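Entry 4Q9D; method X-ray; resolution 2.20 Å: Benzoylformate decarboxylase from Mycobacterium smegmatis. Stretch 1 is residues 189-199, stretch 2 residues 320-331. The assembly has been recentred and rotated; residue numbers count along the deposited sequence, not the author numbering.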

# COMPACT_ATOMS: atom_id res chain seq x y z
N ARG B 189 -33.05 14.17 -7.11
CA ARG B 189 -32.78 12.90 -7.77
C ARG B 189 -33.77 11.86 -7.25
O ARG B 189 -34.24 11.02 -8.00
CB ARG B 189 -31.32 12.46 -7.57
CG ARG B 189 -30.89 11.15 -8.31
CD ARG B 189 -29.34 11.02 -8.37
NE ARG B 189 -28.92 9.84 -9.14
CZ ARG B 189 -28.95 9.75 -10.46
NH1 ARG B 189 -29.37 10.78 -11.20
NH2 ARG B 189 -28.56 8.63 -11.05
N LEU B 190 -34.07 11.89 -5.95
CA LEU B 190 -35.00 10.94 -5.38
C LEU B 190 -36.38 11.13 -6.03
O LEU B 190 -37.05 10.16 -6.34
CB LEU B 190 -35.10 11.09 -3.87
CG LEU B 190 -35.95 10.01 -3.17
CD1 LEU B 190 -35.24 8.65 -3.20
CD2 LEU B 190 -36.22 10.41 -1.72
N ALA B 191 -36.79 12.39 -6.24
CA ALA B 191 -38.06 12.69 -6.92
C ALA B 191 -38.03 12.17 -8.36
O ALA B 191 -39.02 11.65 -8.85
CB ALA B 191 -38.39 14.22 -6.89
N GLN B 192 -36.88 12.28 -9.03
CA GLN B 192 -36.78 11.69 -10.36
C GLN B 192 -37.01 10.18 -10.31
O GLN B 192 -37.66 9.64 -11.19
CB GLN B 192 -35.42 11.97 -11.01
CG GLN B 192 -35.27 13.38 -11.58
CD GLN B 192 -33.81 13.80 -11.85
OE1 GLN B 192 -32.86 12.99 -11.73
NE2 GLN B 192 -33.62 15.07 -12.21
N PHE B 193 -36.44 9.51 -9.30
CA PHE B 193 -36.59 8.06 -9.16
C PHE B 193 -38.07 7.70 -8.93
O PHE B 193 -38.58 6.71 -9.48
CB PHE B 193 -35.72 7.49 -8.02
CG PHE B 193 -34.25 7.24 -8.39
CD1 PHE B 193 -33.64 7.92 -9.44
CD2 PHE B 193 -33.48 6.31 -7.68
CE1 PHE B 193 -32.28 7.70 -9.78
CE2 PHE B 193 -32.11 6.06 -8.00
CZ PHE B 193 -31.51 6.76 -9.05
N ALA B 194 -38.74 8.47 -8.09
CA ALA B 194 -40.15 8.25 -7.78
C ALA B 194 -40.99 8.36 -9.05
O ALA B 194 -41.92 7.58 -9.24
CB ALA B 194 -40.64 9.24 -6.74
N GLU B 195 -40.67 9.33 -9.90
CA GLU B 195 -41.40 9.48 -11.14
C GLU B 195 -41.21 8.24 -12.01
O GLU B 195 -42.14 7.79 -12.67
CB GLU B 195 -40.95 10.73 -11.91
CG GLU B 195 -41.58 12.03 -11.45
CD GLU B 195 -43.12 12.00 -11.49
OE1 GLU B 195 -43.71 11.31 -12.37
OE2 GLU B 195 -43.75 12.66 -10.63
N ARG B 196 -39.99 7.69 -12.03
CA ARG B 196 -39.71 6.53 -12.87
C ARG B 196 -40.49 5.32 -12.32
O ARG B 196 -40.97 4.46 -13.08
CB ARG B 196 -38.21 6.24 -12.89
CG ARG B 196 -37.84 4.90 -13.57
CD ARG B 196 -38.07 5.00 -15.07
NE ARG B 196 -37.89 3.74 -15.79
CZ ARG B 196 -38.84 2.82 -15.90
NH1 ARG B 196 -40.02 3.02 -15.31
NH2 ARG B 196 -38.60 1.70 -16.59
N ILE B 197 -40.60 5.25 -11.01
CA ILE B 197 -41.32 4.18 -10.34
C ILE B 197 -42.82 4.30 -10.66
O ILE B 197 -43.47 3.30 -10.91
CB ILE B 197 -41.05 4.22 -8.82
CG1 ILE B 197 -39.59 3.79 -8.50
CG2 ILE B 197 -42.06 3.35 -8.01
CD1 ILE B 197 -39.22 4.05 -7.03
N ASN B 198 -43.36 5.52 -10.65
CA ASN B 198 -44.78 5.72 -10.92
C ASN B 198 -45.12 5.24 -12.32
O ASN B 198 -46.22 4.76 -12.57
CB ASN B 198 -45.14 7.19 -10.85
CG ASN B 198 -45.20 7.72 -9.46
OD1 ASN B 198 -45.39 6.97 -8.48
ND2 ASN B 198 -45.06 9.03 -9.35
N ALA B 199 -44.15 5.35 -13.22
CA ALA B 199 -44.35 5.00 -14.62
C ALA B 199 -44.25 3.51 -14.89
O ALA B 199 -44.64 3.06 -15.96
CB ALA B 199 -43.35 5.74 -15.49
N ILE B 320 -34.14 6.83 5.28
CA ILE B 320 -34.65 8.11 4.81
C ILE B 320 -35.24 7.96 3.41
O ILE B 320 -36.29 8.51 3.11
CB ILE B 320 -33.53 9.18 4.79
CG1 ILE B 320 -33.04 9.43 6.21
CG2 ILE B 320 -34.02 10.47 4.16
CD1 ILE B 320 -31.89 10.42 6.28
N ALA B 321 -34.54 7.25 2.54
CA ALA B 321 -35.01 7.09 1.17
C ALA B 321 -36.39 6.44 1.13
O ALA B 321 -37.24 6.90 0.38
CB ALA B 321 -34.00 6.28 0.31
N LEU B 322 -36.60 5.39 1.93
CA LEU B 322 -37.85 4.61 1.89
C LEU B 322 -39.05 5.43 2.40
O LEU B 322 -40.08 5.47 1.74
CB LEU B 322 -37.73 3.29 2.68
CG LEU B 322 -36.95 2.15 2.01
CD1 LEU B 322 -36.46 1.15 3.08
CD2 LEU B 322 -37.78 1.46 0.91
N SER B 323 -38.90 6.09 3.54
CA SER B 323 -39.93 6.97 4.08
C SER B 323 -40.31 8.04 3.08
O SER B 323 -41.48 8.32 2.88
CB SER B 323 -39.44 7.68 5.35
OG SER B 323 -39.13 6.71 6.33
N ARG B 324 -39.30 8.64 2.46
CA ARG B 324 -39.55 9.70 1.52
C ARG B 324 -40.22 9.20 0.22
O ARG B 324 -41.13 9.83 -0.31
CB ARG B 324 -38.25 10.46 1.24
CG ARG B 324 -38.43 11.73 0.46
CD ARG B 324 -39.25 12.78 1.20
NE ARG B 324 -39.89 13.70 0.25
CZ ARG B 324 -41.03 14.33 0.48
NH1 ARG B 324 -41.66 14.16 1.64
NH2 ARG B 324 -41.56 15.14 -0.45
N LEU B 325 -39.75 8.07 -0.29
CA LEU B 325 -40.34 7.46 -1.47
C LEU B 325 -41.82 7.14 -1.27
O LEU B 325 -42.62 7.33 -2.18
CB LEU B 325 -39.59 6.18 -1.84
CG LEU B 325 -38.28 6.43 -2.60
CD1 LEU B 325 -37.52 5.11 -2.75
CD2 LEU B 325 -38.61 7.04 -3.96
N THR B 326 -42.17 6.64 -0.10
CA THR B 326 -43.56 6.41 0.25
C THR B 326 -44.40 7.67 -0.01
O THR B 326 -45.40 7.63 -0.71
CB THR B 326 -43.70 5.99 1.71
OG1 THR B 326 -43.00 4.76 1.90
CG2 THR B 326 -45.17 5.80 2.06
N GLU B 327 -43.95 8.79 0.55
CA GLU B 327 -44.62 10.06 0.30
C GLU B 327 -44.63 10.47 -1.15
O GLU B 327 -45.61 11.03 -1.60
CB GLU B 327 -44.02 11.17 1.16
CG GLU B 327 -44.28 10.92 2.63
CD GLU B 327 -43.45 11.80 3.54
OE1 GLU B 327 -42.58 12.54 3.02
OE2 GLU B 327 -43.65 11.75 4.78
N LEU B 328 -43.57 10.16 -1.91
CA LEU B 328 -43.48 10.66 -3.29
C LEU B 328 -44.25 9.84 -4.32
O LEU B 328 -44.75 10.40 -5.28
CB LEU B 328 -42.03 10.80 -3.76
CG LEU B 328 -41.10 11.77 -3.03
CD1 LEU B 328 -39.65 11.44 -3.37
CD2 LEU B 328 -41.40 13.19 -3.44
N ILE B 329 -44.31 8.51 -4.15
CA ILE B 329 -44.96 7.72 -5.19
C ILE B 329 -46.51 7.79 -5.14
O ILE B 329 -47.12 7.99 -4.09
CB ILE B 329 -44.49 6.23 -5.22
CG1 ILE B 329 -44.96 5.49 -3.97
CG2 ILE B 329 -42.96 6.11 -5.38
CD1 ILE B 329 -45.07 3.98 -4.19
N ASP B 330 -47.12 7.61 -6.31
CA ASP B 330 -48.57 7.45 -6.43
C ASP B 330 -48.98 6.11 -5.88
O ASP B 330 -48.23 5.14 -5.96
CB ASP B 330 -48.95 7.50 -7.91
CG ASP B 330 -48.69 8.83 -8.53
OD1 ASP B 330 -48.75 9.83 -7.76
OD2 ASP B 330 -48.43 8.89 -9.76
N THR B 331 -50.19 6.04 -5.33
CA THR B 331 -50.83 4.76 -5.09
C THR B 331 -51.15 4.13 -6.45
O THR B 331 -51.78 4.77 -7.31
CB THR B 331 -52.10 4.94 -4.25
OG1 THR B 331 -51.75 5.48 -2.97
CG2 THR B 331 -52.79 3.62 -4.05
O HOH W 1 -46.59 4.48 -8.03

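Two stretches of one chain, far apart in sequence, pack against each other here. The first stretch is part of a helix that begins earlier in the chain. Residues 320-328 are also helical, and the chain then leaves the helix at Ile 329. The helix axes come within 9.7 Å and their N-to-C directions differ by 55°. Together the stretches bury 475 Å².

The clearest bump is Leu 190. Its CA-to-CB bond points toward the second helix, and its side chain sits as a knob in a hollow formed by Ala 321, Arg 324, Leu 325 and Leu 328. These four residues are spaced at i, i+3, i+4 and i+7, so they line one face of their helix. The rotamer of Leu 190 (chi1 t, chi2 p) spreads its two methyls within this hollow. Leu 190 CD1 lies 3.8 Å from Leu 325 CD2 and 4.4 Å from Ala 321 CB. Leu 190 CD2 lies 3.9 Å from Leu 328 CD1 and 3.4 Å from Arg 324 CG. The last contact uses the aliphatic part of the arginine, not its charged end. Leu 190 has 90 Å² covered by the other stretch, the largest share of any residue in the contact.

One turn further along, Ala 194 faces the same way but offers only a methyl. The backbones come close here: the CA atoms of Ala 194 and Ile 329 are 5.5 Å apart. The small side chain leaves room for larger ones from the second stretch. Ala 194 CB is 3.6 Å from Leu 328 CB, 4.1 Å from Leu 325 CD2 and 4.1 Å from Ile 329 CG2. Leu 328 also reaches back along the first helix, where Leu 328 CD1 lies 4.1 Å from Ala 191 CA. It thus touches Leu 190, Ala 191 and Ala 194.

Leu 325 is shared in a similar way. Its CA-to-CB bond points sideways, but the end of the side chain comes nearer the first helix. Leu 325 CD2 meets Leu 190 and Ala 194, and Leu 325 CD2 lies 4.3 Å from Ile 197 CD1. Ile 197 also touches Ile 329, with Ile 197 CG2 3.9 Å from Ile 329 CG2. These buried apolar side chains continue the packing toward the end of the second helix.

At the edge of this apolar patch the contact turns polar, at Asn 198 and Asp 330. The CA-to-CB bond of Asn 198 points toward the second stretch, and Asn 198 OD1 accepts a hydrogen bond from Asp 330 N at 2.8 Å. The N-H...acceptor angle of 161° is close to straight. Asn 198 OD1 also lies 3.4 Å from Ile 329 CA, so the amide is packed closely against the backbone as well as bonded to it. Water 1 bridges the same two residues. The O of water 1 donates to Asn 198 OD1 at 2.8 Å and to Asp 330 O at 2.7 Å. Asn 198 ND2 and Asp 330 OD2 are 3.4 Å apart, but the angle is poor and they are not hydrogen-bonded.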